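Local coordinates for protein N5-Carboxyaminoimidazole ribonucleotide synthetase (Staphylococcus aureus subsp. aureus, PDB 3ORQ) that catalyses the ATP-dependent carboxylation of 5-aminoimidazole ribonucleotide with bicarbonate to N5-carboxyaminoimidazole ribonucleotide, a step of purine biosynthesis, at residues L144-F154 with L177-Y188. Numbering follows the deposited sequence.
Sequences LGYPFIVKTRF and LIETSECVAEKY. With ADP (adenosine-5'-diphosphate), chain D.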
ATOM      1  N   LEU A 144      33.651  12.459  31.145  1.00 47.67           N
ATOM      2  CA  LEU A 144      32.865  13.050  30.050  1.00 45.66           C
ATOM      3  C   LEU A 144      32.706  14.565  30.250  1.00 46.11           C
ATOM      4  O   LEU A 144      32.705  15.333  29.285  1.00 44.58           O
ATOM      5  CB  LEU A 144      31.483  12.409  29.969  1.00 43.98           C
ATOM      6  CG  LEU A 144      31.233  10.904  30.110  1.00 43.56           C
ATOM      7  CD1 LEU A 144      29.798  10.696  30.585  1.00 44.49           C
ATOM      8  CD2 LEU A 144      31.475  10.122  28.812  1.00 37.75           C
ATOM      9  N   GLY A 145      32.568  14.980  31.513  1.00 47.18           N
ATOM     10  CA  GLY A 145      32.342  16.386  31.855  1.00 47.34           C
ATOM     11  C   GLY A 145      30.927  16.874  31.586  1.00 47.15           C
ATOM     12  O   GLY A 145      30.119  16.170  30.955  1.00 47.08           O
ATOM     13  N   TYR A 146      30.624  18.078  32.079  1.00 47.30           N
ATOM     14  CA  TYR A 146      29.371  18.769  31.759  1.00 46.79           C
ATOM     15  C   TYR A 146      29.430  19.410  30.361  1.00 46.42           C
ATOM     16  O   TYR A 146      30.445  20.024  30.006  1.00 46.81           O
ATOM     17  CB  TYR A 146      29.083  19.856  32.783  1.00 46.47           C
ATOM     18  CG  TYR A 146      28.893  19.369  34.203  1.00 47.51           C
ATOM     19  CD1 TYR A 146      27.899  18.445  34.524  1.00 47.40           C
ATOM     20  CD2 TYR A 146      29.697  19.851  35.231  1.00 45.90           C
ATOM     21  CE1 TYR A 146      27.728  18.007  35.836  1.00 48.21           C
ATOM     22  CE2 TYR A 146      29.533  19.417  36.531  1.00 47.99           C
ATOM     23  CZ  TYR A 146      28.547  18.500  36.833  1.00 48.21           C
ATOM     24  OH  TYR A 146      28.392  18.076  38.138  1.00 48.84           O
ATOM     25  N   PRO A 147      28.350  19.270  29.562  1.00 44.11           N
ATOM     26  CA  PRO A 147      27.127  18.515  29.861  1.00 43.59           C
ATOM     27  C   PRO A 147      27.251  17.039  29.502  1.00 42.33           C
ATOM     28  O   PRO A 147      28.171  16.657  28.781  1.00 41.49           O
ATOM     29  CB  PRO A 147      26.064  19.185  28.973  1.00 43.63           C
ATOM     30  CG  PRO A 147      26.800  20.226  28.130  1.00 43.85           C
ATOM     31  CD  PRO A 147      28.258  19.949  28.258  1.00 43.87           C
ATOM     32  N   PHE A 148      26.343  16.226  30.047  1.00 41.05           N
ATOM     33  CA  PHE A 148      26.213  14.801  29.711  1.00 38.70           C
ATOM     34  C   PHE A 148      24.814  14.274  30.061  1.00 37.06           C
ATOM     35  O   PHE A 148      24.068  14.891  30.829  1.00 35.24           O
ATOM     36  CB  PHE A 148      27.306  13.943  30.373  1.00 39.48           C
ATOM     37  CG  PHE A 148      27.125  13.744  31.854  1.00 41.43           C
ATOM     38  CD1 PHE A 148      27.550  14.718  32.764  1.00 41.20           C
ATOM     39  CD2 PHE A 148      26.556  12.570  32.347  1.00 41.75           C
ATOM     40  CE1 PHE A 148      27.385  14.537  34.132  1.00 40.68           C
ATOM     41  CE2 PHE A 148      26.389  12.376  33.721  1.00 40.09           C
ATOM     42  CZ  PHE A 148      26.811  13.367  34.613  1.00 42.30           C
ATOM     43  N   ILE A 149      24.462  13.131  29.483  1.00 35.40           N
ATOM     44  CA  ILE A 149      23.111  12.610  29.638  1.00 34.67           C
ATOM     45  C   ILE A 149      23.104  11.152  30.074  1.00 34.20           C
ATOM     46  O   ILE A 149      23.837  10.343  29.532  1.00 34.53           O
ATOM     47  CB  ILE A 149      22.270  12.844  28.342  1.00 31.90           C
ATOM     48  CG1 ILE A 149      20.883  12.217  28.464  1.00 30.05           C
ATOM     49  CG2 ILE A 149      23.009  12.324  27.138  1.00 32.79           C
ATOM     50  CD1 ILE A 149      19.837  12.919  27.593  1.00 32.76           C
ATOM     51  N   VAL A 150      22.277  10.843  31.067  1.00 34.76           N
ATOM     52  CA  VAL A 150      22.102   9.474  31.580  1.00 34.83           C
ATOM     53  C   VAL A 150      20.842   8.800  30.982  1.00 35.37           C
ATOM     54  O   VAL A 150      19.760   9.376  31.026  1.00 35.12           O
ATOM     55  CB  VAL A 150      22.010   9.490  33.114  1.00 34.48           C
ATOM     56  CG1 VAL A 150      22.019   8.092  33.657  1.00 33.14           C
ATOM     57  CG2 VAL A 150      23.180  10.275  33.687  1.00 34.14           C
ATOM     58  N   LYS A 151      21.009   7.609  30.392  1.00 35.29           N
ATOM     59  CA  LYS A 151      19.898   6.834  29.811  1.00 34.30           C
ATOM     60  C   LYS A 151      19.786   5.468  30.475  1.00 35.12           C
ATOM     61  O   LYS A 151      20.809   4.834  30.746  1.00 35.90           O
ATOM     62  CB  LYS A 151      20.059   6.639  28.288  1.00 31.29           C
ATOM     63  CG  LYS A 151      20.353   7.905  27.500  1.00 29.32           C
ATOM     64  CD  LYS A 151      20.725   7.613  26.035  1.00 26.03           C
ATOM     65  CE  LYS A 151      21.019   8.899  25.290  1.00 24.14           C
ATOM     66  NZ  LYS A 151      21.450   8.646  23.870  1.00 25.38           N
ATOM     67  N   THR A 152      18.554   5.015  30.730  1.00 35.81           N
ATOM     68  CA  THR A 152      18.339   3.623  31.135  1.00 37.41           C
ATOM     69  C   THR A 152      18.841   2.741  30.006  1.00 38.74           C
ATOM     70  O   THR A 152      18.760   3.108  28.825  1.00 38.30           O
ATOM     71  CB  THR A 152      16.845   3.275  31.531  1.00 39.03           C
ATOM     72  OG1 THR A 152      16.035   3.039  30.376  1.00 37.72           O
ATOM     73  CG2 THR A 152      16.220   4.378  32.344  1.00 39.20           C
ATOM     74  N   ARG A 153      19.387   1.590  30.352  1.00 41.06           N
ATOM     75  CA  ARG A 153      19.942   0.755  29.317  1.00 44.00           C
ATOM     76  C   ARG A 153      18.978  -0.295  28.763  1.00 46.23           C
ATOM     77  O   ARG A 153      19.284  -0.942  27.744  1.00 45.85           O
ATOM     78  CB  ARG A 153      21.293   0.162  29.726  1.00 43.41           C
ATOM     79  CG  ARG A 153      21.300  -0.646  30.956  1.00 44.84           C
ATOM     80  CD  ARG A 153      22.739  -0.876  31.397  1.00 46.49           C
ATOM     81  NE  ARG A 153      23.302  -2.044  30.724  1.00 45.20           N
ATOM     82  CZ  ARG A 153      24.122  -2.913  31.305  1.00 42.93           C
ATOM     83  NH1 ARG A 153      24.472  -2.734  32.573  1.00 43.53           N
ATOM     84  NH2 ARG A 153      24.580  -3.962  30.621  1.00 38.73           N
ATOM     85  N   PHE A 154      17.813  -0.431  29.399  1.00 47.80           N
ATOM     86  CA  PHE A 154      16.844  -1.440  28.978  1.00 49.46           C
ATOM     87  C   PHE A 154      15.492  -0.963  28.464  1.00 50.83           C
ATOM     88  O   PHE A 154      15.077  -1.364  27.372  1.00 52.23           O
ATOM     89  CB  PHE A 154      16.694  -2.515  30.045  1.00 51.21           C
ATOM     90  CG  PHE A 154      17.866  -3.442  30.103  1.00 53.50           C
ATOM     91  CD1 PHE A 154      17.967  -4.514  29.206  1.00 53.47           C
ATOM     92  CD2 PHE A 154      18.892  -3.227  31.023  1.00 55.04           C
ATOM     93  CE1 PHE A 154      19.064  -5.369  29.238  1.00 53.91           C
ATOM     94  CE2 PHE A 154      19.998  -4.075  31.063  1.00 55.97           C
ATOM     95  CZ  PHE A 154      20.084  -5.149  30.167  1.00 55.51           C
ATOM     96  N   LEU A 177      17.156   8.228  38.943  1.00 51.16           N
ATOM     97  CA  LEU A 177      16.949   7.267  37.855  1.00 49.38           C
ATOM     98  C   LEU A 177      17.843   6.025  38.033  1.00 49.34           C
ATOM     99  O   LEU A 177      17.419   4.894  37.787  1.00 47.99           O
ATOM    100  CB  LEU A 177      17.173   7.942  36.496  1.00 47.50           C
ATOM    101  CG  LEU A 177      16.860   7.183  35.194  1.00 46.96           C
ATOM    102  CD1 LEU A 177      15.363   7.179  34.887  1.00 47.02           C
ATOM    103  CD2 LEU A 177      17.637   7.772  34.027  1.00 42.32           C
ATOM    104  N   ILE A 178      19.069   6.254  38.497  1.00 49.82           N
ATOM    105  CA  ILE A 178      20.061   5.196  38.660  1.00 50.12           C
ATOM    106  C   ILE A 178      19.736   4.264  39.836  1.00 53.23           C
ATOM    107  O   ILE A 178      20.075   3.078  39.804  1.00 53.05           O
ATOM    108  CB  ILE A 178      21.469   5.806  38.772  1.00 48.66           C
ATOM    109  CG1 ILE A 178      21.846   6.421  37.419  1.00 47.16           C
ATOM    110  CG2 ILE A 178      22.501   4.761  39.200  1.00 48.26           C
ATOM    111  CD1 ILE A 178      22.617   7.712  37.509  1.00 46.89           C
ATOM    112  N   GLU A 179      19.058   4.800  40.852  1.00 55.92           N
ATOM    113  CA  GLU A 179      18.581   4.002  41.984  1.00 57.94           C
ATOM    114  C   GLU A 179      17.522   2.967  41.573  1.00 57.68           C
ATOM    115  O   GLU A 179      17.237   2.037  42.324  1.00 58.76           O
ATOM    116  CB  GLU A 179      18.042   4.912  43.095  1.00 59.84           C
ATOM    117  CG  GLU A 179      19.127   5.647  43.883  1.00 62.72           C
ATOM    118  CD  GLU A 179      18.574   6.762  44.781  1.00 65.63           C
ATOM    119  OE1 GLU A 179      17.413   6.660  45.245  1.00 66.23           O
ATOM    120  OE2 GLU A 179      19.312   7.744  45.030  1.00 66.23           O
ATOM    121  N   THR A 180      16.956   3.119  40.375  1.00 56.43           N
ATOM    122  CA  THR A 180      15.904   2.216  39.899  1.00 55.09           C
ATOM    123  C   THR A 180      16.287   1.375  38.670  1.00 54.02           C
ATOM    124  O   THR A 180      15.583   0.429  38.327  1.00 54.03           O
ATOM    125  CB  THR A 180      14.594   2.973  39.554  1.00 54.11           C
ATOM    126  OG1 THR A 180      14.509   3.165  38.138  1.00 51.74           O
ATOM    127  CG2 THR A 180      14.513   4.323  40.267  1.00 53.51           C
ATOM    128  N   SER A 181      17.381   1.723  38.001  1.00 52.78           N
ATOM    129  CA  SER A 181      17.769   1.015  36.780  1.00 52.11           C
ATOM    130  C   SER A 181      19.227   1.263  36.412  1.00 51.25           C
ATOM    131  O   SER A 181      19.724   2.385  36.545  1.00 51.39           O
ATOM    132  CB  SER A 181      16.848   1.402  35.614  1.00 51.76           C
ATOM    133  OG  SER A 181      17.220   0.734  34.425  1.00 51.69           O
ATOM    134  N   GLU A 182      19.902   0.200  35.975  1.00 49.40           N
ATOM    135  CA  GLU A 182      21.268   0.297  35.472  1.00 48.18           C
ATOM    136  C   GLU A 182      21.266   1.226  34.267  1.00 45.75           C
ATOM    137  O   GLU A 182      20.411   1.106  33.378  1.00 46.15           O
ATOM    138  CB  GLU A 182      21.812  -1.080  35.071  1.00 49.46           C
ATOM    139  CG  GLU A 182      21.958  -2.087  36.216  1.00 53.61           C
ATOM    140  CD  GLU A 182      22.733  -3.358  35.818  1.00 56.84           C
ATOM    141  OE1 GLU A 182      23.384  -3.956  36.712  1.00 59.53           O
ATOM    142  OE2 GLU A 182      22.688  -3.760  34.628  1.00 54.74           O
ATOM    143  N   CYS A 183      22.216   2.150  34.230  1.00 42.80           N
ATOM    144  CA  CYS A 183      22.213   3.180  33.200  1.00 40.78           C
ATOM    145  C   CYS A 183      23.511   3.310  32.413  1.00 39.81           C
ATOM    146  O   CYS A 183      24.512   2.655  32.722  1.00 37.88           O
ATOM    147  CB  CYS A 183      21.867   4.521  33.826  1.00 41.34           C
ATOM    148  SG  CYS A 183      20.141   4.687  34.225  1.00 36.76           S
ATOM    149  N   VAL A 184      23.470   4.147  31.377  1.00 39.27           N
ATOM    150  CA  VAL A 184      24.673   4.560  30.663  1.00 39.68           C
ATOM    151  C   VAL A 184      24.718   6.077  30.621  1.00 39.41           C
ATOM    152  O   VAL A 184      23.677   6.723  30.507  1.00 39.44           O
ATOM    153  CB  VAL A 184      24.719   4.102  29.203  1.00 40.15           C
ATOM    154  CG1 VAL A 184      26.145   4.217  28.697  1.00 41.87           C
ATOM    155  CG2 VAL A 184      24.230   2.671  29.028  1.00 41.63           C
ATOM    156  N   ALA A 185      25.924   6.639  30.705  1.00 38.95           N
ATOM    157  CA  ALA A 185      26.122   8.069  30.442  1.00 37.38           C
ATOM    158  C   ALA A 185      26.985   8.319  29.187  1.00 36.43           C
ATOM    159  O   ALA A 185      27.834   7.510  28.831  1.00 35.84           O
ATOM    160  CB  ALA A 185      26.685   8.762  31.668  1.00 36.24           C
ATOM    161  N   GLU A 186      26.731   9.435  28.510  1.00 35.36           N
ATOM    162  CA  GLU A 186      27.421   9.783  27.266  1.00 35.38           C
ATOM    163  C   GLU A 186      27.442  11.311  27.136  1.00 36.00           C
ATOM    164  O   GLU A 186      26.560  11.994  27.664  1.00 36.28           O
ATOM    165  CB  GLU A 186      26.716   9.146  26.049  1.00 35.62           C
ATOM    166  CG  GLU A 186      25.243   9.498  25.957  1.00 37.95           C
ATOM    167  CD  GLU A 186      24.573   9.069  24.669  1.00 39.56           C
ATOM    168  OE1 GLU A 186      23.934   7.981  24.699  1.00 38.96           O
ATOM    169  OE2 GLU A 186      24.665   9.820  23.641  1.00 38.18           O
ATOM    170  N   LYS A 187      28.446  11.848  26.453  1.00 36.18           N
ATOM    171  CA  LYS A 187      28.537  13.300  26.253  1.00 37.55           C
ATOM    172  C   LYS A 187      27.253  13.900  25.634  1.00 37.56           C
ATOM    173  O   LYS A 187      26.723  13.395  24.610  1.00 34.21           O
ATOM    174  CB  LYS A 187      29.733  13.638  25.348  1.00 38.53           C
ATOM    175  CG  LYS A 187      31.105  13.724  26.038  1.00 41.70           C
ATOM    176  CD  LYS A 187      32.210  14.045  25.011  1.00 45.69           C
ATOM    177  CE  LYS A 187      33.599  14.272  25.665  1.00 46.38           C
ATOM    178  NZ  LYS A 187      33.728  15.608  26.296  1.00 48.56           N
ATOM    179  N   TYR A 188      26.770  14.998  26.226  1.00 37.58           N
ATOM    180  CA  TYR A 188      25.706  15.767  25.567  1.00 36.30           C
ATOM    181  C   TYR A 188      26.336  16.725  24.543  1.00 35.12           C
ATOM    182  O   TYR A 188      27.064  17.673  24.911  1.00 33.87           O
ATOM    183  CB  TYR A 188      24.825  16.505  26.563  1.00 37.12           C
ATOM    184  CG  TYR A 188      23.562  17.072  25.951  1.00 39.80           C
ATOM    185  CD1 TYR A 188      22.448  16.247  25.705  1.00 41.01           C
ATOM    186  CD2 TYR A 188      23.467  18.437  25.633  1.00 41.94           C
ATOM    187  CE1 TYR A 188      21.270  16.764  25.138  1.00 42.26           C
ATOM    188  CE2 TYR A 188      22.298  18.969  25.069  1.00 43.61           C
ATOM    189  CZ  TYR A 188      21.202  18.124  24.826  1.00 43.34           C
ATOM    190  OH  TYR A 188      20.042  18.632  24.280  1.00 42.56           O
TER
HETATM  191  PB  ADP D 376      15.327   6.926  22.179  1.00 59.68           P
HETATM  192  O1B ADP D 376      16.008   5.593  22.010  1.00 61.31           O
HETATM  193  O2B ADP D 376      14.774   7.617  20.964  1.00 59.04           O
HETATM  194  O3B ADP D 376      14.364   6.909  23.334  1.00 68.35           O
HETATM  195  PA  ADP D 376      17.755   8.379  21.887  1.00 65.60           P
HETATM  196  O1A ADP D 376      18.973   7.881  22.624  1.00 65.52           O
HETATM  197  O2A ADP D 376      17.594   8.021  20.431  1.00 66.43           O
HETATM  198  O3A ADP D 376      16.438   7.954  22.725  1.00 69.90           O
HETATM  199  O5' ADP D 376      17.645   9.977  21.995  1.00 61.87           O
HETATM  200  C5' ADP D 376      16.467  10.669  21.620  1.00 59.69           C
HETATM  201  C4' ADP D 376      16.838  12.095  21.250  1.00 61.94           C
HETATM  202  O4' ADP D 376      17.488  12.767  22.360  1.00 62.13           O
HETATM  203  C3' ADP D 376      17.818  12.171  20.077  1.00 61.80           C
HETATM  204  O3' ADP D 376      17.190  12.172  18.789  1.00 63.69           O
HETATM  205  C2' ADP D 376      18.533  13.487  20.342  1.00 59.11           C
HETATM  206  O2' ADP D 376      17.853  14.558  19.713  1.00 54.48           O
HETATM  207  C1' ADP D 376      18.508  13.646  21.858  1.00 58.57           C
HETATM  208  N9  ADP D 376      19.824  13.134  22.300  1.00 55.95           N
HETATM  209  C8  ADP D 376      20.071  11.872  22.711  1.00 54.27           C
HETATM  210  N7  ADP D 376      21.381  11.690  23.010  1.00 53.00           N
HETATM  211  C5  ADP D 376      21.977  12.890  22.796  1.00 53.77           C
HETATM  212  C6  ADP D 376      23.362  13.410  22.938  1.00 52.32           C
HETATM  213  N6  ADP D 376      24.348  12.573  23.365  1.00 48.05           N
HETATM  214  N1  ADP D 376      23.576  14.704  22.603  1.00 52.71           N
HETATM  215  C2  ADP D 376      22.586  15.518  22.164  1.00 54.80           C
HETATM  216  N3  ADP D 376      21.301  15.115  22.011  1.00 55.38           N
HETATM  217  C4  ADP D 376      20.957  13.833  22.314  1.00 53.52           C
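Lys151 and Glu186 meet on the ADP side of two antiparallel strands, 148-152 and 183-187, the inner pair of the small four-stranded sheet that covers the nucleotide in this ATP-grasp enzyme. Lys151 runs straight out beyond CG, and its NZ reaches Glu186 OE1 at 2.7 Å, approaching from above the carboxylate plane. The same ammonium group hydrogen-bonds to N7 and O1A of ADP, thereby linking base to alpha-phosphate. Glu186 starts with CG wedged between its backbone N and carbonyl carbon (chi1 55°), then extends alongside Ile149, whose CG2 packs on its CG. OE1 is shared with Lys115, while OE2 takes a hydrogen bond from ADP N6 at 2.8 Å; two cations on one carboxylate would probably favour its ionised form. The other N6 bond goes to Lys187 O, so the adenine amino group is read by one side chain and one carbonyl.

On the opposite face, away from ADP, Ala185 CB sits against Leu144 CD1 and Phe148 CD2, and Val150 CG1 lies 3.6 Å from Cys183 CB, with helix 136-143 covering Phe148. At the far end Arg153 NH1 bridges to Glu182 OE2 at 2.9 Å, guanidinium and carboxylate planes just 5° apart. Tyr188 points CG anti to its backbone N (chi1 -168°), which brings one ring face against the C2 edge of adenine, offset toward the ring's rim, with ADP C2 3.5 Å from Tyr188 CE1.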